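Local coordinates for protein Non-reducing end alpha-L-arabinofuranosidase BoGH43B (PDB 5JOZ) that cleaves terminal non-reducing alpha-L-arabinofuranosyl residues from the side branches of xyloglucan, turning S units into X units, at residues A[358-372]-A[476-488]. Sequence-based numbering, arbitrary orientation.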
loop_
_atom_site.group_PDB
_atom_site.type_symbol
_atom_site.label_atom_id
_atom_site.label_comp_id
_atom_site.label_asym_id
_atom_site.label_seq_id
_atom_site.Cartn_x
_atom_site.Cartn_y
_atom_site.Cartn_z
ATOM N N PRO A 358 -4.923 -17.748 -0.631
ATOM C CA PRO A 358 -6.278 -18.115 -0.239
ATOM C C PRO A 358 -7.334 -17.349 -1.038
ATOM O O PRO A 358 -7.046 -16.279 -1.567
ATOM C CB PRO A 358 -6.338 -17.729 1.241
ATOM C CG PRO A 358 -5.289 -16.704 1.434
ATOM C CD PRO A 358 -4.291 -16.830 0.337
ATOM N N SER A 359 -8.541 -17.899 -1.124
ATOM C CA SER A 359 -9.651 -17.231 -1.803
ATOM C C SER A 359 -10.129 -15.991 -0.996
ATOM O O SER A 359 -11.134 -16.015 -0.278
ATOM C CB SER A 359 -10.793 -18.222 -2.059
ATOM O OG SER A 359 -10.304 -19.415 -2.665
ATOM N N PHE A 360 -9.363 -14.919 -1.135
ATOM C CA PHE A 360 -9.573 -13.667 -0.424
ATOM C C PHE A 360 -9.496 -12.562 -1.460
ATOM O O PHE A 360 -8.610 -12.581 -2.316
ATOM C CB PHE A 360 -8.481 -13.468 0.637
ATOM C CG PHE A 360 -8.487 -12.101 1.284
ATOM C CD1 PHE A 360 -7.827 -11.023 0.689
ATOM C CD2 PHE A 360 -9.123 -11.900 2.497
ATOM C CE1 PHE A 360 -7.825 -9.780 1.282
ATOM C CE2 PHE A 360 -9.127 -10.656 3.100
ATOM C CZ PHE A 360 -8.478 -9.595 2.490
ATOM N N ILE A 361 -10.435 -11.625 -1.393
ATOM C CA ILE A 361 -10.435 -10.436 -2.241
ATOM C C ILE A 361 -10.840 -9.265 -1.355
ATOM O O ILE A 361 -11.952 -9.230 -0.808
ATOM C CB ILE A 361 -11.399 -10.563 -3.442
ATOM C CG1 ILE A 361 -11.098 -11.864 -4.219
ATOM C CG2 ILE A 361 -11.285 -9.340 -4.363
ATOM C CD1 ILE A 361 -11.832 -12.040 -5.537
ATOM N N GLY A 362 -9.933 -8.313 -1.195
ATOM C CA GLY A 362 -10.164 -7.229 -0.256
ATOM C C GLY A 362 -9.659 -5.891 -0.712
ATOM O O GLY A 362 -9.102 -5.749 -1.804
ATOM N N ARG A 363 -9.863 -4.903 0.148
ATOM C CA ARG A 363 -9.368 -3.583 -0.114
ATOM C C ARG A 363 -8.902 -2.895 1.148
ATOM O O ARG A 363 -9.358 -3.207 2.252
ATOM C CB ARG A 363 -10.418 -2.766 -0.858
ATOM C CG ARG A 363 -11.566 -2.241 -0.022
ATOM C CD ARG A 363 -12.247 -1.092 -0.738
ATOM N NE ARG A 363 -13.268 -1.543 -1.665
ATOM C CZ ARG A 363 -13.975 -0.739 -2.447
ATOM N NH1 ARG A 363 -13.774 0.574 -2.441
ATOM N NH2 ARG A 363 -14.891 -1.258 -3.250
ATOM N N ARG A 364 -8.003 -1.937 0.944
ATOM C CA ARG A 364 -7.410 -1.149 2.008
ATOM C C ARG A 364 -8.473 -0.432 2.845
ATOM O O ARG A 364 -9.385 0.185 2.290
ATOM C CB ARG A 364 -6.488 -0.089 1.406
ATOM C CG ARG A 364 -5.236 -0.618 0.723
ATOM C CD ARG A 364 -4.737 0.372 -0.312
ATOM N NE ARG A 364 -3.523 -0.084 -0.999
ATOM C CZ ARG A 364 -3.459 -1.037 -1.935
ATOM N NH1 ARG A 364 -4.549 -1.700 -2.341
ATOM N NH2 ARG A 364 -2.273 -1.339 -2.482
ATOM N N GLN A 365 -8.369 -0.525 4.169
ATOM C CA GLN A 365 -9.182 0.329 5.037
ATOM C C GLN A 365 -8.661 1.772 4.952
ATOM O O GLN A 365 -7.659 2.129 5.563
ATOM C CB GLN A 365 -9.195 -0.164 6.474
ATOM C CG GLN A 365 -10.290 0.512 7.293
ATOM C CD GLN A 365 -10.221 0.178 8.759
ATOM O OE1 GLN A 365 -9.727 -0.881 9.132
ATOM N NE2 GLN A 365 -10.725 1.080 9.604
ATOM N N ALA A 366 -9.363 2.578 4.173
ATOM C CA ALA A 366 -8.964 3.933 3.828
ATOM C C ALA A 366 -9.506 5.003 4.784
ATOM O O ALA A 366 -9.295 6.201 4.541
ATOM C CB ALA A 366 -9.426 4.233 2.403
ATOM N N ALA A 367 -10.218 4.594 5.836
ATOM C CA ALA A 367 -10.715 5.533 6.842
ATOM C C ALA A 367 -10.842 4.886 8.220
ATOM O O ALA A 367 -11.089 3.686 8.345
ATOM C CB ALA A 367 -12.051 6.111 6.399
ATOM N N PHE A 368 -10.640 5.687 9.255
ATOM C CA PHE A 368 -10.884 5.230 10.608
ATOM C C PHE A 368 -12.339 4.834 10.770
ATOM O O PHE A 368 -12.627 3.737 11.229
ATOM C CB PHE A 368 -10.517 6.308 11.612
ATOM C CG PHE A 368 -9.046 6.540 11.708
ATOM C CD1 PHE A 368 -8.222 5.585 12.296
ATOM C CD2 PHE A 368 -8.473 7.690 11.174
ATOM C CE1 PHE A 368 -6.847 5.796 12.381
ATOM C CE2 PHE A 368 -7.109 7.901 11.253
ATOM C CZ PHE A 368 -6.295 6.957 11.861
ATOM N N ASN A 369 -13.235 5.725 10.346
ATOM C CA ASN A 369 -14.668 5.551 10.510
ATOM C C ASN A 369 -15.269 5.055 9.205
ATOM O O ASN A 369 -15.279 5.773 8.206
ATOM C CB ASN A 369 -15.309 6.874 10.939
ATOM C CG ASN A 369 -14.667 7.439 12.187
ATOM O OD1 ASN A 369 -13.822 8.334 12.113
ATOM N ND2 ASN A 369 -15.013 6.883 13.333
ATOM N N LEU A 370 -15.757 3.821 9.206
ATOM C CA LEU A 370 -16.386 3.270 8.013
ATOM C C LEU A 370 -17.429 2.208 8.273
ATOM O O LEU A 370 -17.525 1.636 9.356
ATOM C CB LEU A 370 -15.347 2.742 7.011
ATOM C CG LEU A 370 -14.440 1.532 7.241
ATOM C CD1 LEU A 370 -15.174 0.243 7.573
ATOM C CD2 LEU A 370 -13.594 1.348 5.979
ATOM N N THR A 371 -18.206 1.973 7.227
ATOM C CA THR A 371 -19.144 0.879 7.167
ATOM C C THR A 371 -18.815 0.083 5.920
ATOM O O THR A 371 -18.664 0.641 4.841
ATOM C CB THR A 371 -20.595 1.385 7.096
ATOM O OG1 THR A 371 -20.903 2.060 8.317
ATOM C CG2 THR A 371 -21.577 0.222 6.903
ATOM N N ALA A 372 -18.704 -1.225 6.092
ATOM C CA ALA A 372 -18.459 -2.148 4.996
ATOM C C ALA A 372 -19.468 -3.254 5.150
ATOM O O ALA A 372 -19.590 -3.809 6.238
ATOM C CB ALA A 372 -17.059 -2.713 5.099
ATOM N N PHE A 476 4.984 -4.291 7.738
ATOM C CA PHE A 476 4.988 -3.064 6.937
ATOM C C PHE A 476 3.662 -2.754 6.253
ATOM O O PHE A 476 3.606 -1.905 5.336
ATOM C CB PHE A 476 6.097 -3.165 5.869
ATOM C CG PHE A 476 7.486 -3.103 6.426
ATOM C CD1 PHE A 476 7.967 -1.921 6.976
ATOM C CD2 PHE A 476 8.316 -4.219 6.403
ATOM C CE1 PHE A 476 9.262 -1.849 7.490
ATOM C CE2 PHE A 476 9.606 -4.155 6.919
ATOM C CZ PHE A 476 10.077 -2.969 7.466
ATOM N N THR A 477 2.598 -3.426 6.694
ATOM C CA THR A 477 1.283 -3.293 6.079
ATOM C C THR A 477 0.268 -2.700 7.052
ATOM O O THR A 477 0.590 -2.393 8.207
ATOM C CB THR A 477 0.783 -4.655 5.579
ATOM O OG1 THR A 477 0.764 -5.587 6.667
ATOM C CG2 THR A 477 1.683 -5.169 4.467
ATOM N N GLY A 478 -0.941 -2.501 6.536
ATOM C CA GLY A 478 -2.104 -2.052 7.298
ATOM C C GLY A 478 -3.334 -2.856 6.899
ATOM O O GLY A 478 -3.294 -3.689 5.986
ATOM N N VAL A 479 -4.437 -2.596 7.582
ATOM C CA VAL A 479 -5.621 -3.454 7.487
ATOM C C VAL A 479 -6.264 -3.478 6.089
ATOM O O VAL A 479 -6.433 -2.439 5.445
ATOM C CB VAL A 479 -6.680 -3.032 8.539
ATOM C CG1 VAL A 479 -8.020 -3.713 8.287
ATOM C CG2 VAL A 479 -6.179 -3.343 9.950
ATOM N N PHE A 480 -6.621 -4.672 5.633
ATOM C CA PHE A 480 -7.513 -4.829 4.486
ATOM C C PHE A 480 -8.802 -5.449 4.977
ATOM O O PHE A 480 -8.778 -6.318 5.851
ATOM C CB PHE A 480 -6.906 -5.747 3.435
ATOM C CG PHE A 480 -5.922 -5.077 2.537
ATOM C CD1 PHE A 480 -4.723 -4.616 3.037
ATOM C CD2 PHE A 480 -6.181 -4.932 1.186
ATOM C CE1 PHE A 480 -3.786 -4.004 2.207
ATOM C CE2 PHE A 480 -5.254 -4.319 0.350
ATOM C CZ PHE A 480 -4.051 -3.858 0.865
ATOM N N ILE A 481 -9.913 -5.020 4.403
ATOM C CA ILE A 481 -11.214 -5.635 4.660
ATOM C C ILE A 481 -11.599 -6.307 3.357
ATOM O O ILE A 481 -11.515 -5.686 2.299
ATOM C CB ILE A 481 -12.243 -4.597 5.140
ATOM C CG1 ILE A 481 -11.717 -3.975 6.446
ATOM C CG2 ILE A 481 -13.617 -5.229 5.342
ATOM C CD1 ILE A 481 -12.694 -3.121 7.215
ATOM N N GLY A 482 -11.978 -7.585 3.427
ATOM C CA GLY A 482 -12.233 -8.361 2.227
ATOM C C GLY A 482 -13.178 -9.540 2.339
ATOM O O GLY A 482 -13.430 -10.062 3.421
ATOM N N MET A 483 -13.668 -9.956 1.177
ATOM C CA MET A 483 -14.481 -11.166 1.017
ATOM C C MET A 483 -13.554 -12.370 1.100
ATOM O O MET A 483 -12.398 -12.301 0.674
ATOM C CB MET A 483 -15.211 -11.145 -0.327
ATOM C CG MET A 483 -16.180 -9.983 -0.452
ATOM S SD MET A 483 -16.749 -9.635 -2.117
ATOM C CE MET A 483 -15.272 -8.927 -2.838
ATOM N N TYR A 484 -14.065 -13.461 1.648
ATOM C CA TYR A 484 -13.240 -14.623 1.970
ATOM C C TYR A 484 -14.054 -15.912 1.922
ATOM O O TYR A 484 -15.214 -15.922 2.329
ATOM C CB TYR A 484 -12.640 -14.444 3.364
ATOM C CG TYR A 484 -11.761 -15.571 3.840
ATOM C CD1 TYR A 484 -10.548 -15.834 3.215
ATOM C CD2 TYR A 484 -12.122 -16.363 4.944
ATOM C CE1 TYR A 484 -9.713 -16.849 3.663
ATOM C CE2 TYR A 484 -11.292 -17.386 5.399
ATOM C CZ TYR A 484 -10.089 -17.623 4.750
ATOM O OH TYR A 484 -9.245 -18.629 5.158
ATOM N N ALA A 485 -13.422 -16.977 1.424
ATOM C CA ALA A 485 -13.941 -18.332 1.485
ATOM C C ALA A 485 -12.800 -19.342 1.717
ATOM O O ALA A 485 -11.750 -19.240 1.107
ATOM C CB ALA A 485 -14.666 -18.659 0.191
ATOM N N SER A 486 -13.021 -20.323 2.583
ATOM C CA SER A 486 -12.051 -21.396 2.797
ATOM C C SER A 486 -12.725 -22.645 3.363
ATOM O O SER A 486 -13.614 -22.549 4.212
ATOM C CB SER A 486 -10.945 -20.924 3.747
ATOM O OG SER A 486 -10.049 -21.974 4.080
ATOM N N GLY A 487 -12.294 -23.813 2.894
ATOM C CA GLY A 487 -12.717 -25.078 3.474
ATOM C C GLY A 487 -11.712 -25.700 4.425
ATOM O O GLY A 487 -11.920 -26.819 4.866
ATOM N N ASN A 488 -10.612 -25.005 4.716
ATOM C CA ASN A 488 -9.671 -25.399 5.783
ATOM C C ASN A 488 -9.217 -26.873 5.719
ATOM O O ASN A 488 -9.575 -27.689 6.581
ATOM C CB ASN A 488 -10.272 -25.062 7.160
ATOM C CG ASN A 488 -10.436 -23.570 7.376
ATOM O OD1 ASN A 488 -9.457 -22.847 7.499
ATOM N ND2 ASN A 488 -11.675 -23.105 7.418
HETATM O O HOH W 1 -9.623 -20.528 0.126
#
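Met483 O is met by two neighbouring donors of the 359-364 strand: Ile361 N gives it a nearly straight hydrogen bond of 2.9 Å, and Phe360 CA adds a CA-H...O contact at 3.3 Å. Such pairing carries the antiparallel ladder past Arg363 and Ile481, and Gln365 N extends it beyond the strand with an almost linear bond (177°) to Val479 O, 3.0 Å away. Midway, Gly362 and Gly482 face each other in a non-hydrogen-bonded pair, their CA atoms just 3.4 Å apart. With CG anti to the backbone N (chi1 171°), the Phe360 ring swings along the sheet until CZ lies 4.0 Å from Gly482 CA, where a side chain on this glycine would collide with it. Phe480 CB reaches the edge of the same ring, and Tyr484 CD1 meets its edge near Phe360 CB.

Arg364 runs alongside Phe480: its CA sits over the centre of the ring face and its CG comes within 3.5 Å of Phe480 CZ, while the guanidinium is turned 57° from the ring, and NE bonds to Met13 O. An alanine in place of Phe480 would probably leave the Arg364 chain without the ring it lies against and open a gap over the Gly362-Arg363 backbone. Gln365 OE1 passes Val479 CG1 on its way to a hydrogen bond with Tyr447 OH.

On the face opposite Phe360 and Tyr484, Ile361 and Met483 pack against Leu343 and Leu345, and Ile481 against Leu370, Ala372 and Ile440, forming the apolar interface between two antiparallel sheets characteristic of the concanavalin A-like beta sandwich.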